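Local coordinates for protein Glucanase/chitosanase (Paenibacillus fukuinensis, PDB 4ZY9) that forms a CBM32 chitosan-binding module, one beta-sandwich domain of a larger secreted enzyme that probably hydrolyses chitosan and beta-glucan, at residues 59-72 with 125-137. The protein carries 1 engineered substitution. Numbering follows the deposited sequence. Where two conformers were deposited one is given.
Sequences TVNRVKLNWEAAYA and PYGYSLWEFEVYG
Val63, Leu65 and Trp67 of strand 59-67 interlock with Leu130, Phe133 and Val135 across an antiparallel strand pair of the CBM32 beta-sandwich, a galactose-binding-domain fold. Backbone bonds between Arg62 and Tyr136, Lys64 and Glu134, and Asn66 and Glu132 zip the strands. Alternation turns the apolar residues into the sandwich, where Val63 meets Val115 of the opposing sheet, and the polar ones outward.

On the inner face the branched methyls are the bumps, and they rest on the flat faces of the rings. Leu65 CD2 sits over the Phe133 ring, 3.8 Å from its centroid, while Val63 CG1, in the conformer described, reaches CE1 of the same ring at 3.6 Å. Leu130 CD2 sits over the six-membered ring of Trp67, 3.6 Å from its centroid, and also touches Leu65 CB; Tyr71 CB and Ala72 N lie over the opposite face of that indole, toward its rim. Its NE1 is satisfied by Asp103.

Near the Trp67 end a classic bulge makes Trp131 and Glu132 both face Asn66, turning the chain so that Trp131 swings to the outer side. Glu68 CB packs over the five-membered ring of Trp131, a CH-pi contact that suits a residue whose aliphatic stem lies below a charged end.

Outside, long polar chains lie alongside one another. The guanidinium of Arg62 stacks on Tyr136, planes 11° apart, its extended chain (CG anti to the backbone N, chi1 166°) carrying NH1 over the ring centre while NE salt-bridges Asp104. Two waters join Lys64 NZ to Glu134, and Tyr136 OH donates to Glu134 OE1 from above the carboxylate plane. In the conformer described, Asn66 ND2 gives a nearly straight 3.0 Å bond to the anti lone pair of Glu132 OE1.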
ATOM      1  N   THR A  59      16.173   3.562  -1.935  1.00  7.60           N
ATOM      2  CA  THR A  59      15.812   4.793  -1.380  1.00  8.04           C
ATOM      3  C   THR A  59      14.353   5.073  -1.714  1.00  7.03           C
ATOM      4  O   THR A  59      14.024   5.019  -2.908  1.00  8.33           O
ATOM      5  CB  THR A  59      16.759   5.871  -1.969  1.00 10.02           C
ATOM      6  OG1 THR A  59      18.061   5.578  -1.484  1.00 14.24           O
ATOM      7  CG2 THR A  59      16.355   7.172  -1.382  1.00 11.60           C
ATOM      8  N   VAL A  60      13.580   5.425  -0.764  1.00  6.26           N
ATOM      9  CA  VAL A  60      12.197   5.762  -0.976  0.70  6.27           C
ATOM     10  C   VAL A  60      11.835   7.021  -0.218  1.00  5.71           C
ATOM     11  O   VAL A  60      12.272   7.267   0.963  1.00  7.15           O
ATOM     12  CB  VAL A  60      11.238   4.644  -0.608  0.70  7.30           C
ATOM     13  CG1 VAL A  60      11.576   3.315  -1.141  0.70  6.01           C
ATOM     14  CG2 VAL A  60      11.254   4.494   0.817  0.70  9.01           C
ATOM     15  N   ASN A  61      11.040   7.925  -0.860  1.00  5.65           N
ATOM     16  CA  ASN A  61      10.576   9.117  -0.220  1.00  6.12           C
ATOM     17  C   ASN A  61       9.152   9.459  -0.509  1.00  5.24           C
ATOM     18  O   ASN A  61       8.661  10.524  -0.094  1.00  6.35           O
ATOM     19  CB  ASN A  61      11.501  10.264  -0.537  1.00  6.22           C
ATOM     20  CG  ASN A  61      11.392  10.689  -1.981  1.00  7.41           C
ATOM     21  OD1 ASN A  61      10.706  10.168  -2.798  1.00  7.69           O
ATOM     22  ND2 ASN A  61      12.166  11.759  -2.312  1.00 12.00           N
ATOM     23  N   ARG A  62       8.399   8.631  -1.275  1.00  5.14           N
ATOM     24  CA  ARG A  62       7.058   9.035  -1.694  1.00  4.68           C
ATOM     25  C   ARG A  62       6.206   7.793  -1.986  1.00  4.61           C
ATOM     26  O   ARG A  62       6.734   6.826  -2.569  1.00  4.40           O
ATOM     27  CB  ARG A  62       7.128   9.976  -2.871  1.00  5.10           C
ATOM     28  CG  ARG A  62       5.883  10.198  -3.591  1.00  5.19           C
ATOM     29  CD  ARG A  62       5.987  11.054  -4.893  1.00  5.82           C
ATOM     30  NE  ARG A  62       4.751  11.164  -5.635  1.00  5.79           N
ATOM     31  CZ  ARG A  62       4.686  11.061  -6.960  1.00  6.67           C
ATOM     32  NH1 ARG A  62       5.744  10.992  -7.726  1.00  6.26           N
ATOM     33  NH2 ARG A  62       3.469  11.111  -7.542  1.00  6.91           N
ATOM     34  N   VAL A  63       4.948   7.852  -1.620  1.00  4.53           N
ATOM     35  CA  VAL A  63       3.995   6.803  -1.981  0.80  5.31           C
ATOM     36  C   VAL A  63       2.770   7.459  -2.528  1.00  5.20           C
ATOM     37  O   VAL A  63       2.259   8.475  -1.977  1.00  6.16           O
ATOM     38  CB  VAL A  63       3.554   5.987  -0.739  0.80  5.36           C
ATOM     39  CG1 VAL A  63       2.372   5.075  -1.001  0.80  6.00           C
ATOM     40  CG2 VAL A  63       4.679   5.105  -0.277  0.80  4.93           C
ATOM     41  N   LYS A  64       2.272   6.948  -3.658  1.00  4.79           N
ATOM     42  CA  LYS A  64       0.981   7.381  -4.220  1.00  5.02           C
ATOM     43  C   LYS A  64      -0.015   6.239  -4.185  1.00  4.77           C
ATOM     44  O   LYS A  64       0.265   5.101  -4.669  1.00  6.64           O
ATOM     45  CB  LYS A  64       1.159   7.928  -5.625  1.00  6.00           C
ATOM     46  CG  LYS A  64      -0.120   8.507  -6.161  1.00  8.45           C
ATOM     47  CD  LYS A  64       0.103   9.007  -7.660  1.00 11.82           C
ATOM     48  CE  LYS A  64      -1.166   9.128  -8.486  1.00 15.74           C
ATOM     49  NZ  LYS A  64      -1.185   9.181  -9.973  1.00 20.08           N
ATOM     50  N   LEU A  65      -1.166   6.477  -3.634  1.00  4.88           N
ATOM     51  CA  LEU A  65      -2.301   5.536  -3.551  1.00  5.13           C
ATOM     52  C   LEU A  65      -3.454   5.982  -4.412  1.00  4.89           C
ATOM     53  O   LEU A  65      -3.880   7.195  -4.286  1.00  7.16           O
ATOM     54  CB  LEU A  65      -2.759   5.369  -2.174  1.00  5.85           C
ATOM     55  CG  LEU A  65      -1.686   4.962  -1.125  1.00  6.17           C
ATOM     56  CD1 LEU A  65      -2.262   4.921   0.265  1.00  6.73           C
ATOM     57  CD2 LEU A  65      -1.096   3.591  -1.436  1.00  7.05           C
ATOM     58  N   ASN A  66      -3.986   5.145  -5.258  1.00  5.60           N
ATOM     59  CA  ASN A  66      -5.206   5.425  -5.985  0.50  4.95           C
ATOM     60  C   ASN A  66      -6.284   4.505  -5.482  1.00  4.97           C
ATOM     61  O   ASN A  66      -6.309   3.303  -5.825  1.00  4.81           O
ATOM     62  CB  ASN A  66      -4.979   5.242  -7.458  0.50  4.92           C
ATOM     63  CG  ASN A  66      -6.262   5.468  -8.291  0.50  5.21           C
ATOM     64  OD1 ASN A  66      -7.246   5.863  -7.807  0.50  4.74           O
ATOM     65  ND2 ASN A  66      -6.092   5.306  -9.619  0.50  5.97           N
ATOM     66  N   TRP A  67      -7.079   4.997  -4.558  1.00  5.18           N
ATOM     67  CA  TRP A  67      -8.136   4.225  -3.933  1.00  5.39           C
ATOM     68  C   TRP A  67      -9.311   3.925  -4.741  1.00  5.37           C
ATOM     69  O   TRP A  67      -9.772   4.817  -5.508  1.00  6.62           O
ATOM     70  CB  TRP A  67      -8.593   4.967  -2.682  1.00  5.50           C
ATOM     71  CG  TRP A  67      -7.598   5.117  -1.553  1.00  6.03           C
ATOM     72  CD1 TRP A  67      -6.909   6.181  -1.228  1.00  5.76           C
ATOM     73  CD2 TRP A  67      -7.295   4.127  -0.557  1.00  5.03           C
ATOM     74  NE1 TRP A  67      -6.135   5.950  -0.138  1.00  6.01           N
ATOM     75  CE2 TRP A  67      -6.330   4.658   0.255  1.00  5.10           C
ATOM     76  CE3 TRP A  67      -7.639   2.764  -0.329  1.00  5.24           C
ATOM     77  CZ2 TRP A  67      -5.834   3.959   1.384  1.00  5.48           C
ATOM     78  CZ3 TRP A  67      -7.170   2.126   0.753  1.00  5.46           C
ATOM     79  CH2 TRP A  67      -6.243   2.675   1.565  1.00  5.94           C
ATOM     80  N   GLU A  68      -9.892   2.741  -4.599  1.00  5.56           N
ATOM     81  CA  GLU A  68     -11.224   2.520  -5.027  1.00  5.64           C
ATOM     82  C   GLU A  68     -12.196   3.140  -3.964  1.00  5.95           C
ATOM     83  O   GLU A  68     -11.773   3.653  -2.979  1.00  5.49           O
ATOM     84  CB  GLU A  68     -11.381   1.012  -5.288  1.00  5.92           C
ATOM     85  CG  GLU A  68     -12.725   0.514  -5.947  1.00  7.00           C
ATOM     86  CD  GLU A  68     -13.744   0.033  -4.968  1.00  6.48           C
ATOM     87  OE1 GLU A  68     -13.512  -0.155  -3.767  1.00  6.57           O
ATOM     88  OE2 GLU A  68     -14.908  -0.135  -5.445  1.00  9.67           O
ATOM     89  N   ALA A  69     -13.500   3.006  -4.232  1.00  6.38           N
ATOM     90  CA  ALA A  69     -14.483   3.588  -3.314  1.00  6.17           C
ATOM     91  C   ALA A  69     -14.194   3.147  -1.898  1.00  6.40           C
ATOM     92  O   ALA A  69     -14.505   3.847  -0.944  1.00  6.49           O
ATOM     93  CB  ALA A  69     -15.888   3.192  -3.728  1.00  7.99           C
ATOM     94  N   ALA A  70     -13.759   1.908  -1.701  1.00  5.46           N
ATOM     95  CA  ALA A  70     -13.547   1.349  -0.368  1.00  5.72           C
ATOM     96  C   ALA A  70     -12.209   1.810   0.182  1.00  5.04           C
ATOM     97  O   ALA A  70     -11.166   1.010   0.169  1.00  5.52           O
ATOM     98  CB  ALA A  70     -13.707  -0.153  -0.444  1.00  6.22           C
ATOM     99  N   TYR A  71     -12.127   3.076   0.562  1.00  6.00           N
ATOM    100  CA  TYR A  71     -10.878   3.645   1.019  1.00  5.90           C
ATOM    101  C   TYR A  71     -10.655   3.536   2.555  1.00  5.33           C
ATOM    102  O   TYR A  71     -11.621   3.278   3.302  1.00  6.02           O
ATOM    103  CB  TYR A  71     -10.782   5.120   0.565  1.00  5.99           C
ATOM    104  CG  TYR A  71     -11.792   6.059   1.265  1.00  6.74           C
ATOM    105  CD1 TYR A  71     -13.040   6.237   0.727  1.00  8.06           C
ATOM    106  CD2 TYR A  71     -11.510   6.694   2.435  1.00  6.87           C
ATOM    107  CE1 TYR A  71     -13.980   7.049   1.348  1.00  9.03           C
ATOM    108  CE2 TYR A  71     -12.450   7.494   3.058  1.00  7.20           C
ATOM    109  CZ  TYR A  71     -13.653   7.672   2.483  1.00  7.82           C
ATOM    110  OH  TYR A  71     -14.567   8.546   3.103  1.00 11.24           O
ATOM    111  N   ALA A  72      -9.413   3.794   2.999  1.00  4.38           N
ATOM    112  CA  ALA A  72      -9.137   3.825   4.430  1.00  5.08           C
ATOM    113  C   ALA A  72      -9.170   5.255   4.898  1.00  5.45           C
ATOM    114  O   ALA A  72      -8.546   6.116   4.268  1.00  5.94           O
ATOM    115  CB  ALA A  72      -7.764   3.320   4.715  1.00  4.80           C
ATOM    116  N   PRO A 125     -18.520   0.639   4.640  1.00  9.66           N
ATOM    117  CA  PRO A 125     -18.732  -0.628   5.376  1.00  9.62           C
ATOM    118  C   PRO A 125     -18.198  -1.819   4.717  1.00 11.00           C
ATOM    119  O   PRO A 125     -18.498  -2.980   5.095  1.00 10.47           O
ATOM    120  CB  PRO A 125     -20.240  -0.735   5.520  1.00 11.76           C
ATOM    121  CG  PRO A 125     -20.782   0.199   4.519  1.00 14.24           C
ATOM    122  CD  PRO A 125     -19.745   1.094   3.984  1.00 11.46           C
ATOM    123  N   TYR A 126     -17.347  -1.650   3.681  1.00  9.71           N
ATOM    124  CA  TYR A 126     -16.910  -2.788   2.855  1.00  8.51           C
ATOM    125  C   TYR A 126     -15.520  -3.188   3.325  1.00  7.47           C
ATOM    126  O   TYR A 126     -15.355  -3.465   4.520  1.00  7.74           O
ATOM    127  CB  TYR A 126     -17.033  -2.503   1.347  1.00  8.85           C
ATOM    128  CG  TYR A 126     -18.440  -2.075   1.002  1.00 10.55           C
ATOM    129  CD1 TYR A 126     -19.479  -2.893   1.272  1.00 11.47           C
ATOM    130  CD2 TYR A 126     -18.743  -0.778   0.640  1.00 12.11           C
ATOM    131  CE1 TYR A 126     -20.818  -2.476   1.043  1.00 13.50           C
ATOM    132  CE2 TYR A 126     -20.067  -0.317   0.420  1.00 13.73           C
ATOM    133  CZ  TYR A 126     -21.096  -1.169   0.619  1.00 15.04           C
ATOM    134  OH  TYR A 126     -22.410  -0.845   0.426  1.00 17.75           O
ATOM    135  N   GLY A 127     -14.525  -3.290   2.403  1.00  6.93           N
ATOM    136  CA  GLY A 127     -13.166  -3.617   2.793  1.00  6.20           C
ATOM    137  C   GLY A 127     -12.230  -2.381   2.540  1.00  5.53           C
ATOM    138  O   GLY A 127     -12.647  -1.227   2.700  1.00  6.92           O
ATOM    139  N   TYR A 128     -11.030  -2.720   2.092  1.00  4.67           N
ATOM    140  CA  TYR A 128      -9.993  -1.806   1.699  1.00  4.22           C
ATOM    141  C   TYR A 128      -9.613  -2.145   0.271  1.00  4.49           C
ATOM    142  O   TYR A 128      -9.381  -3.360   0.013  1.00  4.90           O
ATOM    143  CB  TYR A 128      -8.773  -1.864   2.597  1.00  4.50           C
ATOM    144  CG  TYR A 128      -8.963  -1.565   4.038  1.00  4.99           C
ATOM    145  CD1 TYR A 128      -9.573  -2.454   4.927  1.00  5.92           C
ATOM    146  CD2 TYR A 128      -8.465  -0.367   4.553  1.00  5.40           C
ATOM    147  CE1 TYR A 128      -9.703  -2.143   6.278  1.00  6.59           C
ATOM    148  CE2 TYR A 128      -8.618  -0.121   5.867  1.00  6.26           C
ATOM    149  CZ  TYR A 128      -9.231  -0.977   6.735  1.00  5.62           C
ATOM    150  OH  TYR A 128      -9.348  -0.606   8.105  1.00  7.05           O
ATOM    151  N   SER A 129      -9.541  -1.173  -0.638  1.00  4.42           N
ATOM    152  CA  SER A 129      -9.217  -1.532  -2.030  1.00  4.58           C
ATOM    153  C   SER A 129      -8.481  -0.417  -2.760  1.00  4.29           C
ATOM    154  O   SER A 129      -8.809   0.759  -2.638  1.00  4.49           O
ATOM    155  CB  SER A 129     -10.514  -1.837  -2.766  1.00  3.95           C
ATOM    156  OG  SER A 129     -10.293  -2.218  -4.073  1.00  4.56           O
ATOM    157  N   LEU A 130      -7.402  -0.826  -3.444  1.00  3.48           N
ATOM    158  CA  LEU A 130      -6.471   0.028  -4.147  1.00  3.91           C
ATOM    159  C   LEU A 130      -6.365  -0.379  -5.598  1.00  3.91           C
ATOM    160  O   LEU A 130      -5.955  -1.529  -5.861  1.00  3.99           O
ATOM    161  CB  LEU A 130      -5.105  -0.002  -3.533  1.00  3.95           C
ATOM    162  CG  LEU A 130      -4.941   0.705  -2.203  1.00  4.20           C
ATOM    163  CD1 LEU A 130      -3.748   0.241  -1.433  1.00  5.01           C
ATOM    164  CD2 LEU A 130      -4.939   2.237  -2.372  1.00  4.88           C
ATOM    165  N   TRP A 131      -6.626   0.547  -6.540  1.00  3.80           N
ATOM    166  CA  TRP A 131      -6.269   0.372  -7.907  1.00  3.94           C
ATOM    167  C   TRP A 131      -4.789   0.300  -8.125  1.00  3.96           C
ATOM    168  O   TRP A 131      -4.293  -0.494  -8.940  1.00  4.81           O
ATOM    169  CB  TRP A 131      -6.892   1.522  -8.810  1.00  4.39           C
ATOM    170  CG  TRP A 131      -8.352   1.725  -8.738  1.00  5.20           C
ATOM    171  CD1 TRP A 131      -8.936   2.789  -8.175  1.00  5.50           C
ATOM    172  CD2 TRP A 131      -9.399   0.898  -9.335  1.00  5.29           C
ATOM    173  NE1 TRP A 131     -10.299   2.679  -8.344  1.00  5.66           N
ATOM    174  CE2 TRP A 131     -10.602   1.496  -8.988  1.00  5.90           C
ATOM    175  CE3 TRP A 131      -9.412  -0.313 -10.039  1.00  5.65           C
ATOM    176  CZ2 TRP A 131     -11.820   0.970  -9.459  1.00  6.22           C
ATOM    177  CZ3 TRP A 131     -10.644  -0.807 -10.418  1.00  6.73           C
ATOM    178  CH2 TRP A 131     -11.803  -0.189 -10.057  1.00  6.60           C
ATOM    179  N   GLU A 132      -4.092   1.258  -7.497  1.00  3.77           N
ATOM    180  CA  GLU A 132      -2.728   1.455  -7.740  1.00  4.30           C
ATOM    181  C   GLU A 132      -2.001   1.883  -6.434  1.00  4.00           C
ATOM    182  O   GLU A 132      -2.547   2.663  -5.650  1.00  4.56           O
ATOM    183  CB  GLU A 132      -2.404   2.477  -8.825  1.00  5.40           C
ATOM    184  CG  GLU A 132      -3.063   2.145 -10.142  1.00  6.65           C
ATOM    185  CD  GLU A 132      -2.978   3.279 -11.202  1.00  8.83           C
ATOM    186  OE1 GLU A 132      -3.687   4.264 -11.023  1.00 10.40           O
ATOM    187  OE2 GLU A 132      -2.185   3.150 -12.105  1.00 10.75           O
ATOM    188  N   PHE A 133      -0.785   1.396  -6.233  1.00  3.95           N
ATOM    189  CA  PHE A 133       0.106   1.784  -5.111  1.00  4.08           C
ATOM    190  C   PHE A 133       1.481   1.916  -5.723  1.00  3.97           C
ATOM    191  O   PHE A 133       2.012   0.901  -6.223  1.00  4.62           O
ATOM    192  CB  PHE A 133       0.004   0.626  -4.088  1.00  4.72           C
ATOM    193  CG  PHE A 133       0.714   0.770  -2.798  1.00  4.79           C
ATOM    194  CD1 PHE A 133       1.899   1.528  -2.604  1.00  5.27           C
ATOM    195  CD2 PHE A 133       0.326  -0.024  -1.691  1.00  4.76           C
ATOM    196  CE1 PHE A 133       2.601   1.499  -1.396  1.00  5.28           C
ATOM    197  CE2 PHE A 133       1.072  -0.055  -0.526  1.00  5.60           C
ATOM    198  CZ  PHE A 133       2.185   0.723  -0.359  1.00  5.40           C
ATOM    199  N   GLU A 134       1.962   3.143  -5.753  1.00  4.43           N
ATOM    200  CA  GLU A 134       3.276   3.461  -6.390  1.00  4.01           C
ATOM    201  C   GLU A 134       4.223   3.898  -5.311  1.00  4.34           C
ATOM    202  O   GLU A 134       3.804   4.529  -4.366  1.00  4.36           O
ATOM    203  CB  GLU A 134       3.074   4.536  -7.413  1.00  5.52           C
ATOM    204  CG  GLU A 134       2.026   4.200  -8.499  1.00  5.75           C
ATOM    205  CD  GLU A 134       1.560   5.313  -9.395  1.00  8.38           C
ATOM    206  OE1 GLU A 134       2.025   6.423  -9.245  1.00  9.28           O
ATOM    207  OE2 GLU A 134       0.612   5.058 -10.232  1.00 11.00           O
ATOM    208  N   VAL A 135       5.494   3.683  -5.545  1.00  3.89           N
ATOM    209  CA  VAL A 135       6.565   4.037  -4.632  1.00  4.21           C
ATOM    210  C   VAL A 135       7.679   4.718  -5.383  1.00  4.44           C
ATOM    211  O   VAL A 135       8.115   4.262  -6.432  1.00  4.54           O
ATOM    212  CB  VAL A 135       7.114   2.731  -3.919  1.00  4.56           C
ATOM    213  CG1 VAL A 135       8.248   3.121  -2.966  1.00  5.61           C
ATOM    214  CG2 VAL A 135       6.079   2.052  -3.147  1.00  4.51           C
ATOM    215  N   TYR A 136       8.145   5.854  -4.881  1.00  4.48           N
ATOM    216  CA  TYR A 136       9.181   6.635  -5.520  1.00  5.07           C
ATOM    217  C   TYR A 136      10.296   6.972  -4.566  1.00  5.22           C
ATOM    218  O   TYR A 136      10.100   6.967  -3.349  1.00  6.11           O
ATOM    219  CB  TYR A 136       8.644   7.981  -6.135  1.00  5.01           C
ATOM    220  CG  TYR A 136       7.455   7.759  -7.050  1.00  5.40           C
ATOM    221  CD1 TYR A 136       6.121   7.632  -6.649  1.00  6.19           C
ATOM    222  CD2 TYR A 136       7.683   7.678  -8.450  1.00  6.64           C
ATOM    223  CE1 TYR A 136       5.136   7.406  -7.592  1.00  7.23           C
ATOM    224  CE2 TYR A 136       6.663   7.481  -9.342  1.00  7.92           C
ATOM    225  CZ  TYR A 136       5.472   7.325  -8.861  1.00  7.21           C
ATOM    226  OH  TYR A 136       4.502   7.073  -9.884  1.00  9.36           O
ATOM    227  N   GLY A 137      11.467   7.331  -5.096  0.60  6.53           N
ATOM    228  CA  GLY A 137      12.605   7.760  -4.289  0.60  7.53           C
ATOM    229  C   GLY A 137      13.300   8.969  -4.871  0.60  7.38           C
ATOM    230  O   GLY A 137      14.429   9.329  -4.424  0.60 11.75           O
TER
HETATM  231  O   HOH W   1       1.368   8.450 -10.953  1.00 17.30           O
HETATM  232  O   HOH W   2      -1.768   6.093 -10.234  1.00 22.56           O
HETATM  233  O   HOH W   3     -13.655   1.283   2.968  1.00  5.72           O